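Local atomic coordinates of pullulanase (Bacillus acidopullulyticus, PDB entry 2WAN), a protein that hydrolyses the alpha-1,6-glucosidic linkages of pullulan and, as in related debranching enzymes, probably those of other branched starch-type polysaccharides. Residues 393-398 with 603-608; 491-494 with 498-501; 512-517 with 555-560; 563-566 with 572-575. All coordinates share one frame; numbering follows the deposited sequence. Where two conformers were deposited one is given.

Interaction 1: 393-398 with 603-608; sequences DPYARA and VLDSVN
Tyr395 meets Asp605 through one hydrogen bond, from a beta turn to the side of a helix. The turn is type I and runs from Asp393 to Ala396. It lies in the loop after strand 388-391, in the carbohydrate-binding module 48 part of the chain. The helix, 597-614, precedes strand 618-621 of the parallel barrel of the alpha-amylase-type catalytic domain. The contact therefore joins the module to a barrel helix, near the protein surface.

Tyr395 CG lies anti to the carbonyl carbon (chi1 -79°), and from CB the ring extends across to the helix. Tyr395 CE2 touches both Asp605 OD2, at 3.4 Å, and Asp605 CB, at 3.6 Å. CZ comes next, 3.5 Å from Asp605 OD2. The hydroxyl completes the reach: Tyr395 OH donates to Asp605 OD2 at 2.7 Å. The acid sits at the ring edge, with its carboxylate plane turned 60° from the ring. The hydroxyl meets Asp605 OD2 on its anti side, 19° out of the carboxylate plane. The same oxygen forms a salt bridge with Lys601, one helical turn back, so it has two polar partners. Phe602 of this helix also meets the Tyr395 ring edge-to-face.

The base of the tyrosine is steadied within its own loop. Ala396 N bonds to Asp393 O at 2.9 Å and closes the beta turn. Asp393 also forms an Asx turn: its OD1 accepts from Tyr395 N at 2.9 Å, and that N-H comes from above the carboxylate plane.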
loop_
_atom_site.group_PDB
_atom_site.type_symbol
_atom_site.label_atom_id
_atom_site.label_comp_id
_atom_site.label_asym_id
_atom_site.label_seq_id
_atom_site.Cartn_x
_atom_site.Cartn_y
_atom_site.Cartn_z
ATOM N N ASP A 393 -7.876 1.671 -23.374
ATOM C CA ASP A 393 -8.842 1.330 -22.347
ATOM C C ASP A 393 -8.122 0.893 -21.055
ATOM O O ASP A 393 -7.384 -0.084 -21.087
ATOM C CB ASP A 393 -9.694 0.173 -22.860
ATOM C CG ASP A 393 -10.974 -0.027 -22.068
ATOM O OD1 ASP A 393 -11.023 0.363 -20.890
ATOM O OD2 ASP A 393 -11.962 -0.564 -22.651
ATOM N N PRO A 394 -8.354 1.598 -19.920
ATOM C CA PRO A 394 -7.754 1.155 -18.646
ATOM C C PRO A 394 -8.152 -0.277 -18.270
ATOM O O PRO A 394 -7.444 -0.936 -17.494
ATOM C CB PRO A 394 -8.333 2.148 -17.628
ATOM C CG PRO A 394 -8.525 3.399 -18.425
ATOM C CD PRO A 394 -9.081 2.873 -19.746
ATOM N N TYR A 395 -9.275 -0.741 -18.815
ATOM C CA TYR A 395 -9.760 -2.093 -18.566
ATOM C C TYR A 395 -9.331 -3.131 -19.615
ATOM O O TYR A 395 -9.788 -4.264 -19.538
ATOM C CB TYR A 395 -11.298 -2.095 -18.434
ATOM C CG TYR A 395 -11.811 -1.624 -17.091
ATOM C CD1 TYR A 395 -11.833 -0.258 -16.767
ATOM C CD2 TYR A 395 -12.268 -2.545 -16.131
ATOM C CE1 TYR A 395 -12.312 0.193 -15.525
ATOM C CE2 TYR A 395 -12.747 -2.109 -14.877
ATOM C CZ TYR A 395 -12.769 -0.730 -14.593
ATOM O OH TYR A 395 -13.201 -0.284 -13.367
ATOM N N ALA A 396 -8.485 -2.760 -20.586
ATOM C CA ALA A 396 -8.030 -3.713 -21.605
ATOM C C ALA A 396 -7.345 -4.908 -20.939
ATOM O O ALA A 396 -6.598 -4.729 -19.962
ATOM C CB ALA A 396 -7.036 -3.036 -22.584
ATOM N N ARG A 397 -7.561 -6.103 -21.510
ATOM C CA ARG A 397 -6.975 -7.339 -20.998
ATOM C C ARG A 397 -5.767 -7.816 -21.792
ATOM O O ARG A 397 -5.097 -8.763 -21.373
ATOM C CB ARG A 397 -8.002 -8.478 -20.974
ATOM C CG ARG A 397 -9.355 -8.147 -20.352
ATOM C CD ARG A 397 -9.248 -7.398 -19.011
ATOM N NE ARG A 397 -10.523 -7.487 -18.286
ATOM C CZ ARG A 397 -10.794 -6.826 -17.165
ATOM N NH1 ARG A 397 -9.904 -5.998 -16.636
ATOM N NH2 ARG A 397 -11.963 -7.000 -16.559
ATOM N N ALA A 398 -5.534 -7.200 -22.952
ATOM C CA ALA A 398 -4.399 -7.497 -23.832
ATOM C C ALA A 398 -4.114 -6.222 -24.650
ATOM O O ALA A 398 -4.941 -5.289 -24.658
ATOM C CB ALA A 398 -4.725 -8.676 -24.744
ATOM N N VAL A 603 -9.626 -0.039 -8.934
ATOM C CA VAL A 603 -8.758 -0.944 -8.182
ATOM C C VAL A 603 -9.521 -2.204 -7.777
ATOM O O VAL A 603 -9.017 -3.325 -7.946
ATOM C CB VAL A 603 -8.135 -0.234 -6.946
ATOM C CG1 VAL A 603 -7.305 -1.229 -6.095
ATOM C CG2 VAL A 603 -7.259 0.918 -7.411
ATOM N N LEU A 604 -10.721 -2.035 -7.228
ATOM C CA LEU A 604 -11.512 -3.195 -6.836
ATOM C C LEU A 604 -11.792 -4.121 -8.019
ATOM O O LEU A 604 -11.669 -5.343 -7.896
ATOM C CB LEU A 604 -12.835 -2.758 -6.191
ATOM C CG LEU A 604 -12.691 -2.070 -4.827
ATOM C CD1 LEU A 604 -13.961 -1.252 -4.498
ATOM C CD2 LEU A 604 -12.414 -3.102 -3.747
ATOM N N ASP A 605 -12.195 -3.545 -9.151
ATOM C CA ASP A 605 -12.452 -4.360 -10.345
ATOM C C ASP A 605 -11.174 -5.106 -10.766
ATOM O O ASP A 605 -11.228 -6.284 -11.132
ATOM C CB ASP A 605 -12.930 -3.510 -11.517
ATOM C CG ASP A 605 -14.352 -2.995 -11.341
ATOM O OD1 ASP A 605 -15.089 -3.490 -10.479
ATOM O OD2 ASP A 605 -14.723 -2.083 -12.089
ATOM N N SER A 606 -10.034 -4.417 -10.684
ATOM C CA SER A 606 -8.759 -5.025 -11.101
ATOM C C SER A 606 -8.374 -6.235 -10.240
ATOM O O SER A 606 -8.049 -7.294 -10.771
ATOM C CB SER A 606 -7.629 -3.998 -11.093
ATOM O OG SER A 606 -6.460 -4.571 -11.666
ATOM N N VAL A 607 -8.406 -6.092 -8.916
ATOM C CA VAL A 607 -7.983 -7.216 -8.060
ATOM C C VAL A 607 -8.976 -8.385 -8.209
ATOM O O VAL A 607 -8.577 -9.542 -8.201
ATOM C CB VAL A 607 -7.735 -6.834 -6.569
ATOM C CG1 VAL A 607 -6.508 -5.926 -6.441
ATOM C CG2 VAL A 607 -8.971 -6.189 -5.931
ATOM N N ASN A 608 -10.257 -8.078 -8.384
ATOM C CA ASN A 608 -11.230 -9.144 -8.653
ATOM C C ASN A 608 -10.902 -9.887 -9.938
ATOM O O ASN A 608 -11.011 -11.109 -9.984
ATOM C CB ASN A 608 -12.654 -8.600 -8.723
ATOM C CG ASN A 608 -13.302 -8.512 -7.353
ATOM O OD1 ASN A 608 -13.848 -9.494 -6.848
ATOM N ND2 ASN A 608 -13.242 -7.336 -6.747
#

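Interaction 2: 491-494 with 498-501; sequences VEEF and DETQ
Glu499 OE2 is an oxygen approached by several groups. It lies 2.6 Å from Glu493 OE2 and 3.0 Å from Glu493 OE1. Arg530 NH1 forms salt bridges with it and with Glu493 OE1, and Gly519 N adds a weak hydrogen bond. The two acids come from opposite directions, and their carboxylate planes stand 82° apart. At this spacing one of them may well carry a proton. Arg530 and Arg512, which forms a salt bridge with Glu493 OE2, would probably offset the remaining charge.

The two side chains reach the meeting point differently. Glu493 has CG anti to the backbone N (chi1 -176°) and then bends at chi2, which turns its carboxylate toward the loop. Glu499 is extended beyond CG. Its other oxygen, OE1, accepts from Asn402 N, which helps fix the rotation of that carboxylate.

Glu499 sits in a type I beta turn from Asp498 to Gln501, closed by Gln501 N to Asp498 O at 2.8 Å. An Asx turn is built into it. Asp498 OD1 accepts from Thr500 N at 2.8 Å and from Thr500 OG1 at 2.7 Å, both on the same face of the carboxylate.

Both segments belong to the excursion that follows barrel strand 485-488. Strand 492-494 pairs antiparallel with strand 511-513, and residues 498-501 lie in the loop between them. Arg530 comes from helix 529-543. Asn402 comes from the loop between strands 388-391 and 406-407.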
loop_
_atom_site.group_PDB
_atom_site.type_symbol
_atom_site.label_atom_id
_atom_site.label_comp_id
_atom_site.label_asym_id
_atom_site.label_seq_id
_atom_site.Cartn_x
_atom_site.Cartn_y
_atom_site.Cartn_z
ATOM N N VAL A 491 4.118 -8.151 -12.094
ATOM C CA VAL A 491 3.816 -8.716 -13.426
ATOM C C VAL A 491 2.643 -8.006 -14.138
ATOM O O VAL A 491 2.240 -8.418 -15.222
ATOM C CB VAL A 491 3.612 -10.250 -13.385
ATOM C CG1 VAL A 491 4.876 -10.958 -12.834
ATOM C CG2 VAL A 491 2.331 -10.637 -12.594
ATOM N N GLU A 492 2.071 -6.967 -13.529
ATOM C CA GLU A 492 1.141 -6.099 -14.281
ATOM C C GLU A 492 1.975 -5.167 -15.154
ATOM O O GLU A 492 2.921 -4.528 -14.669
ATOM C CB GLU A 492 0.236 -5.291 -13.359
ATOM C CG GLU A 492 -0.687 -6.175 -12.528
ATOM C CD GLU A 492 -1.538 -5.419 -11.528
ATOM O OE1 GLU A 492 -1.246 -4.233 -11.229
ATOM O OE2 GLU A 492 -2.502 -6.047 -11.020
ATOM N N GLU A 493 1.615 -5.107 -16.442
ATOM C CA GLU A 493 2.327 -4.331 -17.463
ATOM C C GLU A 493 2.824 -2.961 -16.997
ATOM O O GLU A 493 2.041 -2.109 -16.556
ATOM C CB GLU A 493 1.420 -4.126 -18.689
ATOM C CG GLU A 493 2.110 -3.405 -19.854
ATOM C CD GLU A 493 3.013 -4.292 -20.688
ATOM O OE1 GLU A 493 3.095 -5.508 -20.432
ATOM O OE2 GLU A 493 3.684 -3.754 -21.599
ATOM N N PHE A 494 4.129 -2.773 -17.126
ATOM C CA PHE A 494 4.771 -1.529 -16.739
ATOM C C PHE A 494 5.500 -0.867 -17.916
ATOM O O PHE A 494 5.743 -1.494 -18.956
ATOM C CB PHE A 494 5.681 -1.728 -15.504
ATOM C CG PHE A 494 6.653 -2.880 -15.610
ATOM C CD1 PHE A 494 7.886 -2.707 -16.237
ATOM C CD2 PHE A 494 6.352 -4.140 -15.051
ATOM C CE1 PHE A 494 8.804 -3.757 -16.328
ATOM C CE2 PHE A 494 7.272 -5.191 -15.132
ATOM C CZ PHE A 494 8.498 -5.005 -15.773
ATOM N N ASP A 498 10.853 -1.523 -22.956
ATOM C CA ASP A 498 10.382 -1.535 -24.335
ATOM C C ASP A 498 10.263 -3.000 -24.730
ATOM O O ASP A 498 11.243 -3.722 -24.707
ATOM C CB ASP A 498 11.405 -0.787 -25.214
ATOM C CG ASP A 498 11.098 -0.844 -26.716
ATOM O OD1 ASP A 498 10.241 -1.618 -27.205
ATOM O OD2 ASP A 498 11.772 -0.083 -27.436
ATOM N N GLU A 499 9.050 -3.439 -25.073
ATOM C CA GLU A 499 8.810 -4.849 -25.414
ATOM C C GLU A 499 9.525 -5.348 -26.659
ATOM O O GLU A 499 9.572 -6.560 -26.899
ATOM C CB GLU A 499 7.312 -5.141 -25.505
ATOM C CG GLU A 499 6.629 -5.117 -24.126
ATOM C CD GLU A 499 5.126 -5.397 -24.184
ATOM O OE1 GLU A 499 4.520 -5.327 -25.287
ATOM O OE2 GLU A 499 4.534 -5.674 -23.110
ATOM N N THR A 500 10.061 -4.428 -27.470
ATOM C CA THR A 500 10.898 -4.842 -28.602
ATOM C C THR A 500 12.335 -5.092 -28.152
ATOM O O THR A 500 13.140 -5.625 -28.925
ATOM C CB THR A 500 10.902 -3.813 -29.788
ATOM O OG1 THR A 500 11.558 -2.608 -29.385
ATOM C CG2 THR A 500 9.491 -3.502 -30.251
ATOM N N GLN A 501 12.640 -4.686 -26.914
ATOM C CA GLN A 501 13.951 -4.924 -26.302
ATOM C C GLN A 501 13.727 -5.550 -24.927
ATOM O O GLN A 501 14.010 -4.930 -23.887
ATOM C CB GLN A 501 14.736 -3.614 -26.203
ATOM C CG GLN A 501 15.122 -3.034 -27.553
ATOM C CD GLN A 501 15.661 -1.625 -27.450
ATOM O OE1 GLN A 501 15.653 -1.022 -26.376
ATOM N NE2 GLN A 501 16.137 -1.092 -28.568
#

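Interaction 3: 512-517 with 555-560; sequences RNYNVP and NHTFDV
Tyr514 and Arg512 carry the 512-517 side of this contact, meeting Thr557, His556 and Phe558. Tyr514 has CG anti to the carbonyl carbon (chi1 -73°), which carries its hydroxyl across to the other segment. There Tyr514 OH lies 2.8 Å from His556 O and 3.4 Å from Thr557 CG2, both near the ring plane at its edge. The hydroxyl is hydrogen-bonded to Val553 O. The Thr557 side chain crosses Tyr514 at about a right angle. Its methyl faces the tyrosine, while Thr557 OG1 is used otherwise, bonding to Asp559 O at 2.7 Å and to Tyr574 OH.

Residues 555-560 follow barrel strand 547-552. They begin with the Asn-His pair that ends the first conserved sequence region of the alpha-amylase (GH13) family. The tyrosine thus ties the loop at the end of this strand to the corner after strand 511-513, where a type I turn runs from Asn513 to Val516. A phenylalanine in place of Tyr514 would lack the hydroxyl and would probably leave Val553 O without this hydrogen-bond partner.

Phe558 is turned so that CG sits between its backbone N and carbonyl carbon (chi1 78°). The ring then meets the aliphatic part of Arg512, with Phe558 CE1 3.8 Å from Arg512 CG. Arg512 runs straight to CD, then bends at chi3. Its guanidinium stands 80° to the phenylalanine ring, and NH2 forms a salt bridge with Glu493 OE2.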
loop_
_atom_site.group_PDB
_atom_site.type_symbol
_atom_site.label_atom_id
_atom_site.label_comp_id
_atom_site.label_asym_id
_atom_site.label_seq_id
_atom_site.Cartn_x
_atom_site.Cartn_y
_atom_site.Cartn_z
ATOM N N ARG A 512 1.561 0.662 -16.087
ATOM C CA ARG A 512 0.883 1.359 -17.180
ATOM C C ARG A 512 -0.447 0.701 -17.533
ATOM O O ARG A 512 -1.451 1.404 -17.728
ATOM C CB ARG A 512 1.774 1.397 -18.429
ATOM C CG ARG A 512 1.190 2.193 -19.642
ATOM C CD ARG A 512 2.186 2.172 -20.811
ATOM N NE ARG A 512 2.298 0.812 -21.342
ATOM C CZ ARG A 512 3.384 0.282 -21.884
ATOM N NH1 ARG A 512 4.501 0.990 -22.014
ATOM N NH2 ARG A 512 3.345 -0.968 -22.312
ATOM N N ASN A 513 -0.445 -0.626 -17.667
ATOM C CA ASN A 513 -1.687 -1.368 -18.016
ATOM C C ASN A 513 -1.972 -2.408 -16.928
ATOM O O ASN A 513 -1.441 -3.522 -16.943
ATOM C CB ASN A 513 -1.612 -2.015 -19.418
ATOM C CG ASN A 513 -1.148 -1.026 -20.489
ATOM O OD1 ASN A 513 -1.946 -0.267 -21.080
ATOM N ND2 ASN A 513 0.142 -1.011 -20.722
ATOM N N TYR A 514 -2.800 -2.018 -15.967
ATOM C CA TYR A 514 -2.963 -2.807 -14.739
ATOM C C TYR A 514 -3.527 -4.209 -14.928
ATOM O O TYR A 514 -3.313 -5.078 -14.076
ATOM C CB TYR A 514 -3.817 -2.056 -13.721
ATOM C CG TYR A 514 -3.116 -0.886 -13.053
ATOM C CD1 TYR A 514 -2.224 -1.094 -11.991
ATOM C CD2 TYR A 514 -3.363 0.419 -13.469
ATOM C CE1 TYR A 514 -1.592 -0.031 -11.366
ATOM C CE2 TYR A 514 -2.722 1.498 -12.851
ATOM C CZ TYR A 514 -1.839 1.250 -11.794
ATOM O OH TYR A 514 -1.199 2.292 -11.162
ATOM N N ASN A 515 -4.256 -4.432 -16.022
ATOM C CA ASN A 515 -4.970 -5.699 -16.209
ATOM C C ASN A 515 -4.382 -6.585 -17.299
ATOM O O ASN A 515 -5.049 -7.492 -17.817
ATOM C CB ASN A 515 -6.445 -5.392 -16.457
ATOM C CG ASN A 515 -7.028 -4.636 -15.305
ATOM O OD1 ASN A 515 -7.019 -5.142 -14.177
ATOM N ND2 ASN A 515 -7.469 -3.406 -15.547
ATOM N N VAL A 516 -3.115 -6.320 -17.612
ATOM C CA VAL A 516 -2.366 -7.024 -18.665
ATOM C C VAL A 516 -1.058 -7.560 -18.058
ATOM O O VAL A 516 -0.387 -6.830 -17.339
ATOM C CB VAL A 516 -1.997 -6.068 -19.847
ATOM C CG1 VAL A 516 -1.171 -6.782 -20.926
ATOM C CG2 VAL A 516 -3.274 -5.400 -20.459
ATOM N N PRO A 517 -0.691 -8.833 -18.350
ATOM C CA PRO A 517 0.601 -9.360 -17.908
ATOM C C PRO A 517 1.764 -8.677 -18.611
ATOM O O PRO A 517 1.677 -8.374 -19.811
ATOM C CB PRO A 517 0.547 -10.835 -18.345
ATOM C CG PRO A 517 -0.917 -11.144 -18.438
ATOM C CD PRO A 517 -1.485 -9.880 -19.030
ATOM N N ASN A 555 -0.846 2.281 -6.216
ATOM C CA ASN A 555 -0.701 3.572 -5.531
ATOM C C ASN A 555 -0.239 4.740 -6.421
ATOM O O ASN A 555 -0.351 5.890 -6.004
ATOM C CB ASN A 555 0.235 3.440 -4.317
ATOM C CG ASN A 555 1.674 3.180 -4.724
ATOM O OD1 ASN A 555 2.361 4.088 -5.187
ATOM N ND2 ASN A 555 2.135 1.939 -4.565
ATOM N N HIS A 556 0.304 4.438 -7.610
ATOM C CA HIS A 556 0.755 5.459 -8.577
ATOM C C HIS A 556 0.912 4.849 -9.978
ATOM O O HIS A 556 1.032 3.636 -10.109
ATOM C CB HIS A 556 2.100 6.095 -8.152
ATOM C CG HIS A 556 3.288 5.200 -8.348
ATOM N ND1 HIS A 556 4.129 5.302 -9.438
ATOM C CD2 HIS A 556 3.780 4.190 -7.587
ATOM C CE1 HIS A 556 5.084 4.388 -9.340
ATOM N NE2 HIS A 556 4.896 3.704 -8.224
ATOM N N THR A 557 0.935 5.687 -11.012
ATOM C CA THR A 557 1.194 5.221 -12.388
ATOM C C THR A 557 2.550 5.714 -12.873
ATOM O O THR A 557 3.167 6.576 -12.235
ATOM C CB THR A 557 0.128 5.673 -13.401
ATOM O OG1 THR A 557 0.106 7.107 -13.441
ATOM C CG2 THR A 557 -1.241 5.137 -13.028
ATOM N N PHE A 558 3.022 5.161 -13.989
ATOM C CA PHE A 558 4.358 5.481 -14.509
ATOM C C PHE A 558 4.593 6.987 -14.700
ATOM O O PHE A 558 5.708 7.491 -14.485
ATOM C CB PHE A 558 4.606 4.709 -15.818
ATOM C CG PHE A 558 3.931 5.315 -17.019
ATOM C CD1 PHE A 558 2.576 5.113 -17.248
ATOM C CD2 PHE A 558 4.658 6.114 -17.907
ATOM C CE1 PHE A 558 1.940 5.690 -18.350
ATOM C CE2 PHE A 558 4.039 6.679 -19.009
ATOM C CZ PHE A 558 2.676 6.473 -19.228
ATOM N N ASP A 559 3.541 7.693 -15.097
ATOM C CA ASP A 559 3.581 9.145 -15.255
ATOM C C ASP A 559 2.149 9.648 -15.252
ATOM O O ASP A 559 1.183 8.857 -15.211
ATOM C CB ASP A 559 4.266 9.520 -16.585
ATOM C CG ASP A 559 4.907 10.915 -16.570
ATOM O OD1 ASP A 559 4.698 11.703 -15.617
ATOM O OD2 ASP A 559 5.642 11.201 -17.531
ATOM N N VAL A 560 2.024 10.971 -15.296
ATOM C CA VAL A 560 0.733 11.633 -15.453
ATOM C C VAL A 560 0.721 12.382 -16.770
ATOM O O VAL A 560 1.749 12.443 -17.464
ATOM C CB VAL A 560 0.448 12.611 -14.296
ATOM C CG1 VAL A 560 0.194 11.826 -13.024
ATOM C CG2 VAL A 560 1.610 13.599 -14.134
#

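Interaction 4: 563-566 with 572-575; sequences SDFD and YYYR
An offset aromatic stack of Phe565 on Tyr573 is the centre of this buried contact, which joins the short helix 564-568 to the loop that follows it. The ring centroids are 4.3 Å apart and the planes differ by 21°. Phe565 CD1 lies over the middle of the Tyr573 ring, while the tyrosine is displaced toward the rim of Phe565. Apolar packing extends to the stem, where Phe565 CB is 3.6 Å from Tyr573 CD2. An alanine in place of Tyr573 would remove the stacking partner and would probably leave a gap over that face of Phe565.

Tyr574 takes a different route, past the edge of Phe565 to the start of the helix. Its OH shares a hydrogen bond of 2.7 Å with Ser563 OG, and Thr557 OG1 is a second partner. Ser563 is the N-cap. With chi1 at 68°, its OG can also accept weakly from Asp566 N. Asp566 OD1 comes to the edge of the Tyr574 ring, 3.4 Å from Tyr574 CE2. Asp566 OD1 also accepts from Gln571 N and, at 2.8 Å, from a water. The water in turn accepts from Tyr573 N at 3.0 Å, bridging the two segments.

Helix 597-614 lies alongside: its Phe602 meets Phe565 edge-to-face, and its Ala599 touches Tyr573. Helix 564-568 itself follows the loop that leaves barrel strand 547-552.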
loop_
_atom_site.group_PDB
_atom_site.type_symbol
_atom_site.label_atom_id
_atom_site.label_comp_id
_atom_site.label_asym_id
_atom_site.label_seq_id
_atom_site.Cartn_x
_atom_site.Cartn_y
_atom_site.Cartn_z
ATOM N N SER A 563 -0.658 9.570 -19.335
ATOM C CA SER A 563 -1.294 8.326 -18.887
ATOM C C SER A 563 -2.702 8.225 -19.460
ATOM O O SER A 563 -3.354 9.237 -19.687
ATOM C CB SER A 563 -1.329 8.264 -17.356
ATOM O OG SER A 563 -2.192 9.228 -16.773
ATOM N N ASP A 564 -3.165 7.007 -19.715
ATOM C CA ASP A 564 -4.543 6.804 -20.173
ATOM C C ASP A 564 -5.565 7.440 -19.226
ATOM O O ASP A 564 -6.533 8.051 -19.682
ATOM C CB ASP A 564 -4.821 5.314 -20.381
ATOM C CG ASP A 564 -3.944 4.720 -21.469
ATOM O OD1 ASP A 564 -3.862 5.340 -22.555
ATOM O OD2 ASP A 564 -3.289 3.677 -21.227
ATOM N N PHE A 565 -5.321 7.347 -17.917
ATOM C CA PHE A 565 -6.198 7.992 -16.928
ATOM C C PHE A 565 -6.403 9.488 -17.216
ATOM O O PHE A 565 -7.544 9.958 -17.245
ATOM C CB PHE A 565 -5.643 7.825 -15.503
ATOM C CG PHE A 565 -5.763 6.411 -14.940
ATOM C CD1 PHE A 565 -6.859 5.612 -15.229
ATOM C CD2 PHE A 565 -4.793 5.921 -14.065
ATOM C CE1 PHE A 565 -6.974 4.323 -14.705
ATOM C CE2 PHE A 565 -4.899 4.643 -13.528
ATOM C CZ PHE A 565 -5.993 3.846 -13.849
ATOM N N ASP A 566 -5.306 10.220 -17.424
ATOM C CA ASP A 566 -5.363 11.679 -17.591
ATOM C C ASP A 566 -5.908 12.071 -18.949
ATOM O O ASP A 566 -6.466 13.161 -19.097
ATOM C CB ASP A 566 -3.997 12.348 -17.366
ATOM C CG ASP A 566 -3.810 12.836 -15.927
ATOM O OD1 ASP A 566 -4.797 12.821 -15.156
ATOM O OD2 ASP A 566 -2.668 13.206 -15.568
ATOM N N TYR A 572 -8.393 13.424 -12.452
ATOM C CA TYR A 572 -9.291 12.870 -11.455
ATOM C C TYR A 572 -8.817 11.557 -10.823
ATOM O O TYR A 572 -9.188 11.254 -9.691
ATOM C CB TYR A 572 -10.705 12.688 -12.028
ATOM C CG TYR A 572 -11.720 12.259 -10.985
ATOM C CD1 TYR A 572 -12.268 13.186 -10.098
ATOM C CD2 TYR A 572 -12.144 10.929 -10.895
ATOM C CE1 TYR A 572 -13.181 12.805 -9.151
ATOM C CE2 TYR A 572 -13.057 10.535 -9.948
ATOM C CZ TYR A 572 -13.579 11.480 -9.076
ATOM O OH TYR A 572 -14.477 11.108 -8.141
ATOM N N TYR A 573 -8.028 10.772 -11.556
ATOM C CA TYR A 573 -7.535 9.499 -10.988
ATOM C C TYR A 573 -6.370 9.699 -10.015
ATOM O O TYR A 573 -5.925 8.729 -9.385
ATOM C CB TYR A 573 -7.154 8.491 -12.093
ATOM C CG TYR A 573 -8.346 7.863 -12.798
ATOM C CD1 TYR A 573 -8.977 6.724 -12.268
ATOM C CD2 TYR A 573 -8.833 8.396 -13.998
ATOM C CE1 TYR A 573 -10.076 6.130 -12.914
ATOM C CE2 TYR A 573 -9.928 7.820 -14.649
ATOM C CZ TYR A 573 -10.544 6.685 -14.101
ATOM O OH TYR A 573 -11.616 6.100 -14.761
ATOM N N TYR A 574 -5.904 10.942 -9.872
ATOM C CA TYR A 574 -4.706 11.265 -9.070
ATOM C C TYR A 574 -5.042 12.270 -7.965
ATOM O O TYR A 574 -6.033 12.983 -8.068
ATOM C CB TYR A 574 -3.643 11.898 -9.960
ATOM C CG TYR A 574 -3.218 10.994 -11.084
ATOM C CD1 TYR A 574 -2.304 9.967 -10.858
ATOM C CD2 TYR A 574 -3.762 11.128 -12.362
ATOM C CE1 TYR A 574 -1.929 9.093 -11.883
ATOM C CE2 TYR A 574 -3.379 10.267 -13.402
ATOM C CZ TYR A 574 -2.466 9.257 -13.154
ATOM O OH TYR A 574 -2.069 8.392 -14.157
ATOM N N ARG A 575 -4.204 12.338 -6.929
ATOM C CA ARG A 575 -4.382 13.338 -5.872
ATOM C C ARG A 575 -3.717 14.658 -6.255
ATOM O O ARG A 575 -2.585 14.693 -6.727
ATOM C CB ARG A 575 -3.899 12.820 -4.504
ATOM C CG ARG A 575 -4.664 11.571 -4.026
ATOM C CD ARG A 575 -4.239 11.082 -2.624
ATOM N NE ARG A 575 -5.076 9.944 -2.256
ATOM C CZ ARG A 575 -4.638 8.732 -1.926
ATOM N NH1 ARG A 575 -3.335 8.476 -1.848
ATOM N NH2 ARG A 575 -5.523 7.777 -1.640
HETATM O O HOH W 1 -6.787 11.137 -14.260
#

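Interaction 1 is a surface contact; interactions 2, 3 and 4 are buried. Interaction 1 spans the join between the module and a barrel helix, and the other three are nested within the chain loop it closes. Asn515 links interactions 1 and 3 by probable hydrogen bonds to Ser606 and Pro394. Interactions 2 and 3 share the antiparallel pair 492-494 and 511-513. Thr557 and Tyr574 tie interaction 3 to interaction 4. The surface contact rests on one tyrosine-acid bond. The buried acids of interaction 2 lie among arginines. Interaction 3 combines a tyrosine hydroxyl with aliphatic-aromatic packing. Interaction 4 is mainly aromatic, with a hydroxyl pair and a water.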